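Local coordinates for protein PT26-6P (Thermococcus sp., PDB 2WB7) that is of unknown function but is encoded by a mobile extrachromosomal element of Thermococcus and combines two immunoglobulin-like domains with a helical domain, at residues D123-M128 and Q296-K301. Numbering follows the deposited sequence.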
loop_
_atom_site.group_PDB
_atom_site.type_symbol
_atom_site.label_atom_id
_atom_site.label_comp_id
_atom_site.label_asym_id
_atom_site.label_seq_id
_atom_site.Cartn_x
_atom_site.Cartn_y
_atom_site.Cartn_z
ATOM N N ASP A 123 -2.892 31.248 12.307
ATOM C CA ASP A 123 -2.813 29.879 11.813
ATOM C C ASP A 123 -1.369 29.458 11.645
ATOM O O ASP A 123 -0.647 30.025 10.842
ATOM C CB ASP A 123 -3.526 29.751 10.462
ATOM C CG ASP A 123 -5.050 29.776 10.590
ATOM O OD1 ASP A 123 -5.574 29.529 11.708
ATOM O OD2 ASP A 123 -5.720 30.038 9.559
ATOM N N LEU A 124 -0.953 28.457 12.403
ATOM C CA LEU A 124 0.369 27.869 12.240
ATOM C C LEU A 124 0.291 26.492 11.575
ATOM O O LEU A 124 -0.568 25.667 11.914
ATOM C CB LEU A 124 1.052 27.744 13.600
ATOM C CG LEU A 124 1.430 29.034 14.325
ATOM C CD1 LEU A 124 1.828 28.689 15.750
ATOM C CD2 LEU A 124 2.565 29.771 13.609
ATOM N N VAL A 125 1.195 26.238 10.634
ATOM C CA VAL A 125 1.204 24.941 9.963
ATOM C C VAL A 125 2.539 24.231 10.119
ATOM O O VAL A 125 3.607 24.826 9.927
ATOM C CB VAL A 125 0.820 25.050 8.474
ATOM C CG1 VAL A 125 0.913 23.716 7.819
ATOM C CG2 VAL A 125 -0.605 25.579 8.346
ATOM N N THR A 126 2.470 22.958 10.487
ATOM C CA THR A 126 3.666 22.147 10.611
ATOM C C THR A 126 3.433 20.704 10.134
ATOM O O THR A 126 2.325 20.323 9.753
ATOM C CB THR A 126 4.229 22.186 12.053
ATOM O OG1 THR A 126 5.593 21.750 12.041
ATOM C CG2 THR A 126 3.430 21.294 12.970
ATOM N N VAL A 127 4.496 19.913 10.118
ATOM C CA VAL A 127 4.410 18.524 9.713
ATOM C C VAL A 127 4.868 17.685 10.876
ATOM O O VAL A 127 5.855 18.015 11.518
ATOM C CB VAL A 127 5.341 18.240 8.537
ATOM C CG1 VAL A 127 5.111 16.831 8.012
ATOM C CG2 VAL A 127 5.137 19.278 7.437
HETATM N N MSE A 128 4.154 16.606 11.159
HETATM C CA MSE A 128 4.529 15.730 12.273
HETATM C C MSE A 128 4.587 14.238 11.884
HETATM O O MSE A 128 4.288 13.848 10.748
HETATM C CB MSE A 128 3.586 15.941 13.463
HETATM C CG MSE A 128 3.666 17.348 14.085
HETATM SE SE MSE A 128 5.209 17.689 15.285
HETATM C CE MSE A 128 5.693 19.431 14.592
ATOM N N GLN A 296 -0.984 19.910 2.280
ATOM C CA GLN A 296 -1.731 21.165 2.230
ATOM C C GLN A 296 -2.258 21.469 3.622
ATOM O O GLN A 296 -2.812 20.582 4.253
ATOM C CB GLN A 296 -2.928 21.007 1.287
ATOM C CG GLN A 296 -2.609 21.165 -0.186
ATOM C CD GLN A 296 -1.773 22.409 -0.432
ATOM O OE1 GLN A 296 -0.538 22.374 -0.353
ATOM N NE2 GLN A 296 -2.442 23.526 -0.717
ATOM N N PRO A 297 -2.119 22.719 4.111
ATOM C CA PRO A 297 -1.563 23.933 3.507
ATOM C C PRO A 297 -0.044 23.971 3.543
ATOM O O PRO A 297 0.563 24.828 2.905
ATOM C CB PRO A 297 -2.118 25.061 4.385
ATOM C CG PRO A 297 -2.889 24.416 5.486
ATOM C CD PRO A 297 -2.628 22.962 5.470
ATOM N N ALA A 298 0.581 23.075 4.296
ATOM C CA ALA A 298 2.036 22.961 4.233
ATOM C C ALA A 298 2.437 22.507 2.831
ATOM O O ALA A 298 1.604 21.974 2.066
ATOM C CB ALA A 298 2.555 21.980 5.289
ATOM N N ASN A 299 3.715 22.691 2.504
ATOM C CA ASN A 299 4.219 22.259 1.213
ATOM C C ASN A 299 5.685 21.835 1.195
ATOM O O ASN A 299 6.480 22.392 0.445
ATOM C CB ASN A 299 3.999 23.356 0.189
ATOM C CG ASN A 299 4.318 22.892 -1.209
ATOM O OD1 ASN A 299 4.022 21.749 -1.575
ATOM N ND2 ASN A 299 4.942 23.765 -2.002
ATOM N N PRO A 300 6.034 20.822 1.995
ATOM C CA PRO A 300 7.421 20.412 2.141
ATOM C C PRO A 300 7.926 19.767 0.857
ATOM O O PRO A 300 7.140 19.165 0.131
ATOM C CB PRO A 300 7.360 19.356 3.248
ATOM C CG PRO A 300 5.904 19.213 3.604
ATOM C CD PRO A 300 5.111 19.816 2.535
ATOM N N LYS A 301 9.219 19.896 0.574
ATOM C CA LYS A 301 9.837 19.129 -0.502
ATOM C C LYS A 301 9.992 17.708 0.018
ATOM O O LYS A 301 10.082 17.490 1.220
ATOM C CB LYS A 301 11.223 19.681 -0.844
ATOM C CG LYS A 301 12.177 19.558 0.348
ATOM C CD LYS A 301 13.688 19.571 -0.002
ATOM C CE LYS A 301 14.490 18.681 1.000
ATOM N NZ LYS A 301 15.882 19.181 1.266
#
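This is a small apolar contact near the surface, where a proline-rich loop lies over one face of a β-strand. The strand is 120-129, and the loop joins strands 281-290 and 301-314. V125 and V127, alternate residues on the strand, point at the loop. V125 straddles two loop residues with its two methyls. CG1, anti to the backbone N (chi1 177°), meets A298 CB at 3.5 Å. CG2, beside the backbone N, touches P297 CG at 3.8 Å. P297 follows a cis peptide bond, and the proline ring crosses V125 obliquely. The strand lies in the first immunoglobulin-like domain and the loop in the second, two domains whose sequence families are grouped with the E-set clan. Further along, V127 CG2 meets P300 CG at 3.9 Å, again with the side chains crossing obliquely. The same methyl is 4.3 Å from A298 CB, so A298 CB touches both valines, V125 more closely. F295 touches both V127 and P300. T126 points away from the loop, and its side chain touches R105 and W107 of strand 104-108. Strand 120-129 pairs antiparallel with strand 66-75, whose Q70 touches both V125 and P297.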